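Local coordinates for c-di-GMP synthase (Capnocytophaga granulosa, PDB 6WT9), which makes the second messenger 3',3'-c-di-GMP from two molecules of GTP in a CBASS system that defends bacteria against phage, at residues K28-S31 with D35-Y38; P54-K59 with K93-I98; D99-S104 with D226-S231; Q290-L295 with Q338-I343; E301-S306 with E331-L336. All coordinates share one frame; numbering follows the deposited sequence.

Interaction 1 (K28-S31 with D35-Y38); sequences KFFS and DVKY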
# COMPACT_ATOMS: atom_id res chain seq x y z
N LYS A 28 -9.13 -20.20 -9.61
CA LYS A 28 -7.80 -20.41 -9.03
C LYS A 28 -7.82 -20.24 -7.52
O LYS A 28 -7.05 -20.91 -6.82
CB LYS A 28 -6.80 -19.46 -9.68
CG LYS A 28 -5.50 -19.28 -8.90
CD LYS A 28 -4.41 -18.65 -9.75
CE LYS A 28 -3.72 -19.70 -10.61
NZ LYS A 28 -3.11 -20.77 -9.78
N PHE A 29 -8.68 -19.37 -7.00
CA PHE A 29 -8.76 -19.17 -5.56
C PHE A 29 -9.22 -20.44 -4.85
O PHE A 29 -8.56 -20.93 -3.93
CB PHE A 29 -9.70 -18.00 -5.25
CG PHE A 29 -9.96 -17.81 -3.78
CD1 PHE A 29 -9.03 -17.18 -2.97
CD2 PHE A 29 -11.15 -18.24 -3.22
CE1 PHE A 29 -9.27 -17.00 -1.62
CE2 PHE A 29 -11.40 -18.07 -1.87
CZ PHE A 29 -10.46 -17.44 -1.07
N PHE A 30 -10.37 -20.98 -5.26
CA PHE A 30 -10.88 -22.19 -4.63
C PHE A 30 -10.01 -23.40 -4.94
O PHE A 30 -9.92 -24.33 -4.13
CB PHE A 30 -12.32 -22.45 -5.05
CG PHE A 30 -13.31 -21.50 -4.43
CD1 PHE A 30 -13.70 -21.64 -3.11
CD2 PHE A 30 -13.86 -20.46 -5.17
CE1 PHE A 30 -14.61 -20.78 -2.54
CE2 PHE A 30 -14.76 -19.59 -4.61
CZ PHE A 30 -15.14 -19.74 -3.29
N SER A 31 -9.36 -23.41 -6.11
CA SER A 31 -8.43 -24.49 -6.43
C SER A 31 -7.21 -24.45 -5.52
O SER A 31 -6.78 -25.49 -5.01
CB SER A 31 -8.01 -24.41 -7.89
OG SER A 31 -7.00 -25.35 -8.19
N ASP A 35 -9.77 -25.92 1.16
CA ASP A 35 -10.26 -26.09 2.52
C ASP A 35 -11.35 -25.08 2.88
O ASP A 35 -12.12 -25.32 3.82
CB ASP A 35 -9.11 -25.97 3.52
CG ASP A 35 -8.40 -24.63 3.43
OD1 ASP A 35 -8.00 -24.24 2.32
OD2 ASP A 35 -8.24 -23.97 4.48
N VAL A 36 -11.42 -23.96 2.17
CA VAL A 36 -12.29 -22.86 2.57
C VAL A 36 -13.72 -23.16 2.16
O VAL A 36 -14.65 -22.43 2.54
CB VAL A 36 -11.81 -21.53 1.97
CG1 VAL A 36 -10.35 -21.31 2.31
CG2 VAL A 36 -12.00 -21.53 0.45
N LYS A 37 -13.91 -24.23 1.40
CA LYS A 37 -15.23 -24.58 0.88
C LYS A 37 -16.24 -24.79 2.00
O LYS A 37 -15.94 -25.43 3.02
CB LYS A 37 -15.14 -25.83 0.01
CG LYS A 37 -14.29 -25.62 -1.23
CD LYS A 37 -14.35 -26.82 -2.15
CE LYS A 37 -14.23 -26.38 -3.59
NZ LYS A 37 -15.21 -25.31 -3.90
N TYR A 38 -17.44 -24.24 1.81
CA TYR A 38 -18.56 -24.39 2.74
C TYR A 38 -18.23 -23.84 4.13
O TYR A 38 -18.79 -24.30 5.13
CB TYR A 38 -19.01 -25.85 2.83
CG TYR A 38 -19.09 -26.53 1.48
CD1 TYR A 38 -20.13 -26.24 0.60
CD2 TYR A 38 -18.14 -27.46 1.09
CE1 TYR A 38 -20.21 -26.86 -0.64
CE2 TYR A 38 -18.21 -28.08 -0.15
CZ TYR A 38 -19.25 -27.78 -1.00
OH TYR A 38 -19.32 -28.40 -2.23

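Interaction 2 (P54-K59 with K93-I98); sequences PEYTNK and KGYSDI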
# COMPACT_ATOMS: atom_id res chain seq x y z
N PRO A 54 -2.48 -10.70 -10.81
CA PRO A 54 -1.66 -9.85 -11.69
C PRO A 54 -2.40 -9.35 -12.92
O PRO A 54 -1.93 -8.40 -13.56
CB PRO A 54 -0.49 -10.77 -12.08
CG PRO A 54 -1.01 -12.16 -11.86
CD PRO A 54 -1.94 -12.06 -10.69
N GLU A 55 -3.54 -9.95 -13.26
CA GLU A 55 -4.38 -9.42 -14.33
C GLU A 55 -4.73 -7.96 -14.08
O GLU A 55 -4.67 -7.13 -14.99
CB GLU A 55 -5.65 -10.26 -14.46
CG GLU A 55 -6.57 -9.85 -15.60
CD GLU A 55 -6.27 -10.58 -16.89
OE1 GLU A 55 -5.19 -11.21 -16.99
OE2 GLU A 55 -7.11 -10.52 -17.81
N TYR A 56 -5.10 -7.62 -12.84
CA TYR A 56 -5.39 -6.24 -12.49
C TYR A 56 -4.12 -5.43 -12.28
O TYR A 56 -4.03 -4.28 -12.72
CB TYR A 56 -6.25 -6.18 -11.23
CG TYR A 56 -7.64 -6.73 -11.40
CD1 TYR A 56 -8.63 -5.98 -12.01
CD2 TYR A 56 -7.97 -8.00 -10.94
CE1 TYR A 56 -9.91 -6.47 -12.17
CE2 TYR A 56 -9.25 -8.50 -11.09
CZ TYR A 56 -10.22 -7.73 -11.71
OH TYR A 56 -11.49 -8.22 -11.86
N THR A 57 -3.12 -6.02 -11.61
CA THR A 57 -1.92 -5.28 -11.27
C THR A 57 -1.14 -4.86 -12.51
O THR A 57 -0.60 -3.75 -12.57
CB THR A 57 -1.03 -6.11 -10.34
OG1 THR A 57 -1.80 -6.54 -9.21
CG2 THR A 57 0.16 -5.30 -9.86
N ASN A 58 -1.09 -5.72 -13.53
CA ASN A 58 -0.36 -5.38 -14.74
C ASN A 58 -1.01 -4.21 -15.47
O ASN A 58 -0.31 -3.38 -16.06
CB ASN A 58 -0.27 -6.60 -15.67
CG ASN A 58 0.59 -7.70 -15.09
OD1 ASN A 58 1.39 -7.47 -14.19
ND2 ASN A 58 0.42 -8.91 -15.61
N LYS A 59 -2.34 -4.12 -15.44
CA LYS A 59 -3.01 -3.00 -16.09
C LYS A 59 -2.83 -1.71 -15.30
O LYS A 59 -2.74 -0.63 -15.90
CB LYS A 59 -4.50 -3.31 -16.28
CG LYS A 59 -4.75 -4.59 -17.06
CD LYS A 59 -6.23 -4.79 -17.35
CE LYS A 59 -6.74 -3.81 -18.39
NZ LYS A 59 -8.14 -4.11 -18.80
N LYS A 93 -7.35 -3.70 -3.63
CA LYS A 93 -8.38 -3.43 -4.62
C LYS A 93 -7.87 -3.79 -6.01
O LYS A 93 -6.72 -3.48 -6.36
CB LYS A 93 -8.81 -1.97 -4.60
CG LYS A 93 -9.24 -1.45 -3.24
CD LYS A 93 -10.00 -0.14 -3.37
CE LYS A 93 -9.28 0.83 -4.29
NZ LYS A 93 -10.08 2.05 -4.56
N GLY A 94 -8.72 -4.44 -6.80
CA GLY A 94 -8.36 -4.72 -8.18
C GLY A 94 -8.13 -3.46 -8.99
O GLY A 94 -7.25 -3.41 -9.85
N TYR A 95 -8.92 -2.42 -8.73
CA TYR A 95 -8.77 -1.13 -9.38
C TYR A 95 -7.80 -0.23 -8.61
O TYR A 95 -8.08 0.93 -8.34
CB TYR A 95 -10.13 -0.45 -9.54
CG TYR A 95 -11.01 -1.11 -10.58
CD1 TYR A 95 -10.46 -1.83 -11.63
CD2 TYR A 95 -12.39 -1.00 -10.50
CE1 TYR A 95 -11.27 -2.43 -12.58
CE2 TYR A 95 -13.21 -1.59 -11.45
CZ TYR A 95 -12.64 -2.30 -12.49
OH TYR A 95 -13.45 -2.90 -13.43
N SER A 96 -6.65 -0.80 -8.25
CA SER A 96 -5.66 -0.06 -7.49
C SER A 96 -4.97 0.96 -8.38
O SER A 96 -4.52 0.64 -9.49
CB SER A 96 -4.63 -1.02 -6.90
OG SER A 96 -3.64 -0.32 -6.16
N ASP A 97 -4.90 2.20 -7.91
CA ASP A 97 -4.16 3.23 -8.63
C ASP A 97 -2.66 3.06 -8.38
O ASP A 97 -2.22 2.19 -7.62
CB ASP A 97 -4.64 4.62 -8.22
CG ASP A 97 -4.66 4.81 -6.72
OD1 ASP A 97 -3.57 4.81 -6.10
OD2 ASP A 97 -5.76 4.97 -6.16
N ILE A 98 -1.87 3.89 -9.05
CA ILE A 98 -0.42 3.84 -8.93
C ILE A 98 0.10 5.27 -8.94
O ILE A 98 -0.50 6.17 -9.53
CB ILE A 98 0.22 3.00 -10.06
CG1 ILE A 98 1.69 2.72 -9.78
CG2 ILE A 98 0.04 3.69 -11.41
CD1 ILE A 98 2.29 1.66 -10.68

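Interaction 3 (D99-S104 with D226-S231); sequences DLLVIS and DFPFLS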
# COMPACT_ATOMS: atom_id res chain seq x y z
N ASP A 99 1.22 5.49 -8.26
CA ASP A 99 1.86 6.79 -8.19
C ASP A 99 3.12 6.79 -9.05
O ASP A 99 3.95 5.89 -8.92
CB ASP A 99 2.19 7.17 -6.75
CG ASP A 99 0.97 7.59 -5.95
OD1 ASP A 99 -0.16 7.34 -6.42
OD2 ASP A 99 1.14 8.18 -4.86
N LEU A 100 3.24 7.78 -9.92
CA LEU A 100 4.39 7.95 -10.79
C LEU A 100 5.23 9.11 -10.25
O LEU A 100 4.76 10.25 -10.22
CB LEU A 100 3.95 8.23 -12.23
CG LEU A 100 5.08 8.59 -13.19
CD1 LEU A 100 6.01 7.41 -13.39
CD2 LEU A 100 4.51 9.07 -14.52
N LEU A 101 6.46 8.80 -9.84
CA LEU A 101 7.38 9.81 -9.33
C LEU A 101 8.22 10.37 -10.47
O LEU A 101 8.79 9.60 -11.26
CB LEU A 101 8.27 9.22 -8.24
CG LEU A 101 7.61 8.96 -6.89
CD1 LEU A 101 8.55 8.20 -5.98
CD2 LEU A 101 7.21 10.28 -6.25
N VAL A 102 8.29 11.69 -10.56
CA VAL A 102 9.09 12.39 -11.56
C VAL A 102 10.23 13.07 -10.80
O VAL A 102 10.03 14.11 -10.17
CB VAL A 102 8.27 13.40 -12.37
CG1 VAL A 102 9.12 14.02 -13.45
CG2 VAL A 102 7.04 12.73 -12.96
N ILE A 103 11.42 12.48 -10.86
CA ILE A 103 12.55 12.89 -10.03
C ILE A 103 13.60 13.55 -10.92
O ILE A 103 14.02 12.96 -11.92
CB ILE A 103 13.14 11.69 -9.27
CG1 ILE A 103 12.02 10.79 -8.76
CG2 ILE A 103 14.01 12.16 -8.12
CD1 ILE A 103 12.50 9.55 -8.04
N SER A 104 14.01 14.75 -10.54
CA SER A 104 15.01 15.49 -11.32
C SER A 104 16.39 14.89 -11.13
O SER A 104 16.78 14.50 -10.02
CB SER A 104 15.02 16.96 -10.91
OG SER A 104 13.84 17.62 -11.32
N ASP A 226 11.50 11.74 2.18
CA ASP A 226 10.72 10.52 2.15
C ASP A 226 11.57 9.41 1.55
O ASP A 226 12.49 9.67 0.77
CB ASP A 226 9.42 10.69 1.35
CG ASP A 226 8.40 11.56 2.05
OD1 ASP A 226 8.41 11.61 3.30
OD2 ASP A 226 7.58 12.20 1.36
N PHE A 227 11.26 8.17 1.93
CA PHE A 227 12.06 7.01 1.53
C PHE A 227 11.14 5.92 0.98
O PHE A 227 10.98 4.86 1.59
CB PHE A 227 12.88 6.49 2.71
CG PHE A 227 13.79 7.53 3.31
CD1 PHE A 227 13.33 8.40 4.29
CD2 PHE A 227 15.11 7.62 2.91
CE1 PHE A 227 14.17 9.35 4.85
CE2 PHE A 227 15.96 8.57 3.46
CZ PHE A 227 15.48 9.44 4.43
N PRO A 228 10.52 6.15 -0.18
CA PRO A 228 9.56 5.18 -0.71
C PRO A 228 10.23 3.95 -1.30
O PRO A 228 9.70 2.83 -1.19
CB PRO A 228 8.81 5.97 -1.78
CG PRO A 228 9.82 6.96 -2.27
CD PRO A 228 10.67 7.32 -1.08
N PHE A 229 11.40 4.13 -1.93
CA PHE A 229 12.07 3.00 -2.56
C PHE A 229 12.70 2.08 -1.53
O PHE A 229 12.71 0.86 -1.69
CB PHE A 229 13.12 3.51 -3.55
CG PHE A 229 12.61 4.59 -4.45
CD1 PHE A 229 11.41 4.45 -5.12
CD2 PHE A 229 13.33 5.76 -4.62
CE1 PHE A 229 10.93 5.45 -5.94
CE2 PHE A 229 12.87 6.76 -5.45
CZ PHE A 229 11.67 6.61 -6.11
N LEU A 230 13.25 2.66 -0.45
CA LEU A 230 13.77 1.85 0.64
C LEU A 230 12.65 1.07 1.32
O LEU A 230 12.83 -0.10 1.68
CB LEU A 230 14.49 2.74 1.65
CG LEU A 230 14.98 2.08 2.94
CD1 LEU A 230 15.93 0.93 2.64
CD2 LEU A 230 15.64 3.10 3.85
N SER A 231 11.49 1.70 1.50
CA SER A 231 10.35 1.01 2.09
C SER A 231 9.88 -0.14 1.21
O SER A 231 9.61 -1.24 1.71
CB SER A 231 9.20 1.99 2.34
OG SER A 231 9.61 3.05 3.18

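Interaction 4 (Q290-L295 with Q338-I343); sequences QLVPIL and QEVKII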
# COMPACT_ATOMS: atom_id res chain seq x y z
N GLN A 290 -2.95 -19.23 10.93
CA GLN A 290 -2.16 -18.95 12.12
C GLN A 290 -1.56 -17.54 12.12
O GLN A 290 -1.06 -17.10 13.16
CB GLN A 290 -1.04 -19.99 12.25
CG GLN A 290 -1.56 -21.40 12.47
CD GLN A 290 -0.52 -22.46 12.17
OE1 GLN A 290 0.44 -22.21 11.43
NE2 GLN A 290 -0.69 -23.64 12.75
N LEU A 291 -1.60 -16.84 10.99
CA LEU A 291 -1.15 -15.45 10.98
C LEU A 291 -2.08 -14.54 11.77
O LEU A 291 -1.65 -13.47 12.21
CB LEU A 291 -1.02 -14.95 9.54
CG LEU A 291 -0.02 -15.70 8.65
CD1 LEU A 291 -0.05 -15.16 7.23
CD2 LEU A 291 1.38 -15.62 9.23
N VAL A 292 -3.34 -14.94 11.97
CA VAL A 292 -4.31 -14.11 12.69
C VAL A 292 -3.95 -14.05 14.17
O VAL A 292 -3.91 -12.94 14.72
CB VAL A 292 -5.74 -14.62 12.47
CG1 VAL A 292 -6.72 -13.83 13.32
CG2 VAL A 292 -6.12 -14.52 11.00
N PRO A 293 -3.70 -15.17 14.87
CA PRO A 293 -3.25 -15.05 16.27
C PRO A 293 -1.93 -14.31 16.41
O PRO A 293 -1.70 -13.66 17.44
CB PRO A 293 -3.12 -16.51 16.72
CG PRO A 293 -3.99 -17.28 15.80
CD PRO A 293 -3.90 -16.58 14.49
N ILE A 294 -1.06 -14.37 15.40
CA ILE A 294 0.21 -13.66 15.45
C ILE A 294 -0.02 -12.16 15.31
O ILE A 294 0.62 -11.35 16.00
CB ILE A 294 1.16 -14.21 14.37
CG1 ILE A 294 1.55 -15.64 14.72
CG2 ILE A 294 2.39 -13.32 14.23
CD1 ILE A 294 2.23 -16.38 13.61
N LEU A 295 -0.93 -11.76 14.43
CA LEU A 295 -1.30 -10.35 14.34
C LEU A 295 -1.98 -9.88 15.61
O LEU A 295 -1.78 -8.73 16.05
CB LEU A 295 -2.20 -10.11 13.13
CG LEU A 295 -1.50 -10.14 11.77
CD1 LEU A 295 -2.51 -10.06 10.63
CD2 LEU A 295 -0.50 -9.00 11.67
N GLN A 338 -9.58 -4.69 18.05
CA GLN A 338 -10.91 -5.26 18.21
C GLN A 338 -11.28 -6.14 17.02
O GLN A 338 -11.79 -7.25 17.19
CB GLN A 338 -11.96 -4.16 18.37
CG GLN A 338 -11.57 -3.05 19.34
CD GLN A 338 -11.67 -3.47 20.80
OE1 GLN A 338 -12.16 -4.55 21.11
NE2 GLN A 338 -11.20 -2.61 21.69
N GLU A 339 -11.01 -5.66 15.80
CA GLU A 339 -11.36 -6.42 14.60
C GLU A 339 -10.58 -7.73 14.53
O GLU A 339 -11.15 -8.78 14.21
CB GLU A 339 -11.11 -5.57 13.36
CG GLU A 339 -11.88 -4.26 13.32
CD GLU A 339 -13.38 -4.47 13.15
OE1 GLU A 339 -13.77 -5.50 12.57
OE2 GLU A 339 -14.15 -3.60 13.60
N VAL A 340 -9.28 -7.68 14.83
CA VAL A 340 -8.48 -8.90 14.81
C VAL A 340 -8.95 -9.86 15.90
O VAL A 340 -9.05 -11.07 15.67
CB VAL A 340 -6.99 -8.56 14.97
CG1 VAL A 340 -6.15 -9.83 15.03
CG2 VAL A 340 -6.53 -7.67 13.83
N LYS A 341 -9.26 -9.33 17.08
CA LYS A 341 -9.77 -10.16 18.17
C LYS A 341 -11.06 -10.86 17.76
O LYS A 341 -11.27 -12.03 18.10
CB LYS A 341 -9.98 -9.30 19.42
CG LYS A 341 -10.64 -10.02 20.58
CD LYS A 341 -10.91 -9.06 21.73
CE LYS A 341 -9.67 -8.85 22.59
NZ LYS A 341 -9.36 -10.04 23.42
N ILE A 342 -11.93 -10.16 17.03
CA ILE A 342 -13.19 -10.77 16.58
C ILE A 342 -12.92 -11.90 15.60
O ILE A 342 -13.47 -12.99 15.72
CB ILE A 342 -14.11 -9.70 15.97
CG1 ILE A 342 -14.61 -8.74 17.06
CG2 ILE A 342 -15.28 -10.35 15.25
CD1 ILE A 342 -15.49 -7.63 16.53
N ILE A 343 -12.06 -11.64 14.60
CA ILE A 343 -11.73 -12.68 13.63
C ILE A 343 -11.09 -13.87 14.32
O ILE A 343 -11.46 -15.03 14.09
CB ILE A 343 -10.79 -12.12 12.54
CG1 ILE A 343 -11.44 -10.91 11.84
CG2 ILE A 343 -10.45 -13.20 11.53
CD1 ILE A 343 -12.64 -11.27 11.01

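Interaction 5 (E301-S306 with E331-L336); sequences ELVSNS and ESLKML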
# COMPACT_ATOMS: atom_id res chain seq x y z
N GLU A 301 0.25 -6.49 22.03
CA GLU A 301 1.49 -6.06 22.68
C GLU A 301 1.76 -4.58 22.46
O GLU A 301 2.30 -3.91 23.35
CB GLU A 301 2.66 -6.90 22.18
CG GLU A 301 3.96 -6.67 22.94
CD GLU A 301 5.07 -7.59 22.50
OE1 GLU A 301 4.85 -8.38 21.55
OE2 GLU A 301 6.17 -7.53 23.10
N LEU A 302 1.39 -4.04 21.30
CA LEU A 302 1.55 -2.61 21.06
C LEU A 302 0.64 -1.79 21.96
O LEU A 302 1.06 -0.77 22.51
CB LEU A 302 1.29 -2.29 19.59
CG LEU A 302 2.35 -2.72 18.57
CD1 LEU A 302 1.80 -2.67 17.16
CD2 LEU A 302 3.59 -1.85 18.69
N VAL A 303 -0.62 -2.22 22.11
CA VAL A 303 -1.55 -1.49 22.96
C VAL A 303 -1.17 -1.63 24.43
O VAL A 303 -1.40 -0.72 25.23
CB VAL A 303 -2.99 -1.98 22.70
CG1 VAL A 303 -3.98 -1.25 23.59
CG2 VAL A 303 -3.35 -1.77 21.23
N SER A 304 -0.57 -2.76 24.82
CA SER A 304 -0.26 -3.01 26.23
C SER A 304 1.00 -2.27 26.66
O SER A 304 0.94 -1.32 27.46
CB SER A 304 -0.13 -4.51 26.48
OG SER A 304 -1.34 -5.19 26.22
N ASN A 305 2.15 -2.69 26.15
CA ASN A 305 3.43 -2.12 26.56
C ASN A 305 3.61 -0.75 25.91
O ASN A 305 3.57 -0.63 24.68
CB ASN A 305 4.57 -3.06 26.17
CG ASN A 305 5.88 -2.69 26.84
OD1 ASN A 305 6.13 -1.53 27.17
ND2 ASN A 305 6.73 -3.69 27.05
N SER A 306 3.81 0.28 26.74
CA SER A 306 3.96 1.63 26.22
C SER A 306 5.28 1.82 25.49
O SER A 306 5.35 2.62 24.55
CB SER A 306 3.83 2.65 27.36
OG SER A 306 4.93 2.55 28.25
N GLU A 331 -5.94 5.16 19.41
CA GLU A 331 -7.32 4.69 19.47
C GLU A 331 -7.68 3.93 18.21
O GLU A 331 -8.45 2.95 18.25
CB GLU A 331 -8.27 5.86 19.69
CG GLU A 331 -9.66 5.45 20.14
CD GLU A 331 -9.66 4.82 21.52
OE1 GLU A 331 -8.82 5.21 22.36
OE2 GLU A 331 -10.49 3.92 21.76
N SER A 332 -7.15 4.36 17.06
CA SER A 332 -7.33 3.60 15.83
C SER A 332 -6.63 2.24 15.91
O SER A 332 -7.14 1.24 15.40
CB SER A 332 -6.82 4.40 14.63
OG SER A 332 -7.59 5.58 14.45
N LEU A 333 -5.46 2.20 16.54
CA LEU A 333 -4.79 0.93 16.76
C LEU A 333 -5.62 0.02 17.66
O LEU A 333 -5.68 -1.20 17.44
CB LEU A 333 -3.40 1.16 17.38
CG LEU A 333 -2.61 -0.09 17.78
CD1 LEU A 333 -2.33 -0.96 16.56
CD2 LEU A 333 -1.31 0.30 18.47
N LYS A 334 -6.29 0.59 18.66
CA LYS A 334 -7.14 -0.20 19.54
C LYS A 334 -8.33 -0.78 18.77
O LYS A 334 -8.68 -1.95 18.96
CB LYS A 334 -7.63 0.64 20.71
CG LYS A 334 -6.54 1.06 21.69
CD LYS A 334 -7.11 1.94 22.79
CE LYS A 334 -6.03 2.39 23.76
NZ LYS A 334 -6.58 3.24 24.85
N MSE A 335 -8.95 0.02 17.91
CA MSE A 335 -10.11 -0.44 17.14
C MSE A 335 -9.72 -1.54 16.16
O MSE A 335 -10.50 -2.45 15.90
CB MSE A 335 -10.77 0.72 16.39
CG MSE A 335 -11.32 1.82 17.29
SE MSE A 335 -12.17 1.14 18.92
CE MSE A 335 -13.61 0.10 18.14
N LEU A 336 -8.51 -1.44 15.62
CA LEU A 336 -8.01 -2.51 14.75
C LEU A 336 -7.76 -3.79 15.55
O LEU A 336 -7.98 -4.89 15.04
CB LEU A 336 -6.73 -2.06 14.04
CG LEU A 336 -6.13 -3.01 13.01
CD1 LEU A 336 -7.13 -3.32 11.91
CD2 LEU A 336 -4.85 -2.43 12.44

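Interaction 1 (K28-S31 with D35-Y38)
V36, just after D35, is the first residue of 35-38 to press on the helix. The CB of D35 points away from the helix, and its carboxylate is held elsewhere, by a salt bridge to K288 and a hydrogen bond to Y289. V36 then turns toward the helix and uses one methyl, CG2, for both phenylalanines. CG2 lies 3.9 Å from CD1 of F30 and 4.2 Å from CE2 of F29. The chi1 of -54° sets CG2 between the backbone N and the carbonyl carbon. V36 and F30 meet at about a right angle. The F30 ring is itself covered on one face, where CD2 of F29 stands 3.9 Å above the plane over the centre. K37 comes next. Its chain bends at chi3 and chi4 and brings NZ to 4.0 Å from CD1 of F30, at a slant to the ring. This loop joins helix 23-32 to helix 40-49, and the contact folds it back on the end of the first helix. F29 and V36 both also touch T46 of helix 40-49. The two segments share no polar bond. The contact is therefore apolar, one methyl against two rings, with the lysine ammonium at its margin.

Interaction 2 (P54-K59 with K93-I98)
CA of G94 sits over one face of the Y56 ring, a CH-pi contact made by a main-chain carbon. G94 CA is 4.2 Å from the Y56 ring centroid and 26° off the normal. The loop that carries G94 makes an inverse gamma turn centred on Y95 and leads into strand 98-104 of the nucleotidyltransferase fold. Y56 belongs to the first turns of helix 54-71. Its chi1 of -67° puts CG beside the backbone N. The ring then stands against the loop, and CB of Y56 approaches O of G94 to 3.3 Å. Y95 adds a smaller contact. Its CB points away from the helix, yet its ring reaches back, and CE1 of Y95 comes to 4.3 Å from CE1 of Y56. The hydroxyl of Y56 hydrogen-bonds to N18 and to the backbone N of E20, fixing the ring at its far end too. G94 and R16 are joined by a backbone hydrogen bond. Between 54-59 and 93-98 the contact rests on van der Waals and CH-pi packing. One turn after Y56, OG of S60 hydrogen-bonds to O of S96. Within the loop, OG of S96 donates to O of D97 at 3.2 Å, in the carbonyl plane and on a lone pair.

Interaction 3 (D99-S104 with D226-S231)
The ring of F229 takes P228 on one face and I103 at its edge. CG of P228 stands 4.0 Å above the plane, over the ring centre. CD1 of I103 lies in the plane, 3.6 Å from CZ of F229. L101 approaches the same outer part of the ring obliquely, with its CD1 3.5 Å from CZ of F229. Both aliphatic chains come from the strand and meet the ring from the opposite direction. L101 CD1 also lies 4.1 Å from CG of P228, so a single methyl touches both residues of the helix start. The torsions explain the reach of L101. CG sits beside the backbone N, and CD1 continues anti to CA (chi2 172°), away from the strand. I103 extends in the same way, with chi2 at 178°. Strand 98-104 belongs to the mixed sheet of the nucleotidyltransferase fold. It lies antiparallel to strand 78-83 and parallel to strand 185-194. L101 and I103 alternate with L100 and V102 and present one side of the sheet to the N terminus of helix 228-241. F227 holds the N-cap position there, and its carbonyl O accepts from N of S231 at 3.2 Å. The ring of F227 turns elsewhere and stacks on H318. I212 of strand 212-216 touches L101, P228 and F229.

Interaction 4 (Q290-L295 with Q338-I343)
V340 pushes its CG1 methyl between V292 and L295, one helical turn apart on the facing helix. The first torsion of V340 (177°) sets CG1 opposite the backbone N and next to its own carbonyl carbon. From there CG1 lies 3.8 Å from O of V292 and 4.4 Å from CB of L295. V292 adopts the same rotamer, with chi1 at 175°. Its CG1 is 4.4 Å from CG1 of V340 and 4.2 Å from CG2 of I343, so one valine methyl serves two partners on the other helix. I343 divides its branches. The short CG2 branch touches V292; the two side chains cross at about a right angle. The longer CG1-CD1 branch folds round and leads away from helix 291-304. The short segments run roughly antiparallel, at 145°, with their axes 9.3 Å apart. I45 of helix 40-49 touches both V292 and I343. L256 of helix 245-259 packs on V340, while M249 and F252 pack on L295. The contact therefore lies inside a bundle of helices. All four side chains that meet here are buried and apolar. The contact is made largely by methyls at van der Waals distance, and one methyl also rests on the backbone of the facing helix.

Interaction 5 (E301-S306 with E331-L336)
L333 forms the apolar part of the contact, meeting L302 and V303 with its CG and CD2. Its CD2 is 3.8 Å from CB of L302. Its CG is 3.9 Å from CG2 of V303. V303 and L333 lie alongside each other and point opposite ways. The chi1 of 176° turns CG of L333 opposite the backbone N, carrying the isobutyl group across to helix 291-304. I274 of helix 268-276 touches both L302 and L333, and I309 packs on L333. A second kind of contact uses the aliphatic part of a charged side chain. V303 CG1 lies 3.9 Å from CG of K334. The lysine runs extended beyond CG and crosses the valine at about a right angle. No polar bond links the segments. NZ of K334 makes a long salt bridge, 3.9 Å, to OE1 of E331. N305 follows the last residue of helix 291-304 and, at the N-cap of helix 306-310, hydrogen-bonds through OD1 to N of N307. The contact joins the C-terminal end of helix 291-304 to helix 327-347. The chemistry is graded: leucine packing inside, lysine methylenes over V303, and an ammonium in a long ion pair within its own helix.

From the N terminus, interaction 1 closes a three-residue gap and folds the loop after helix 23-32 back on that helix. Interaction 2 closes a longer loop and ties the start of helix 54-71 to the loop before strand 98-104. Interaction 3 follows directly in sequence, since 99-104 continues from 93-98, and joins that strand to helix 228-241 across 121 residues. These three closures run in series, and interactions 4 and 5 follow them. Interaction 5 is nested inside the loop closed by interaction 4. None of the loops cross. Both C-terminal contacts join helix 291-304 to helix 327-347, with centres about 13 Å apart. Interactions 3 and 4 lie on opposite sides of the chain's centre.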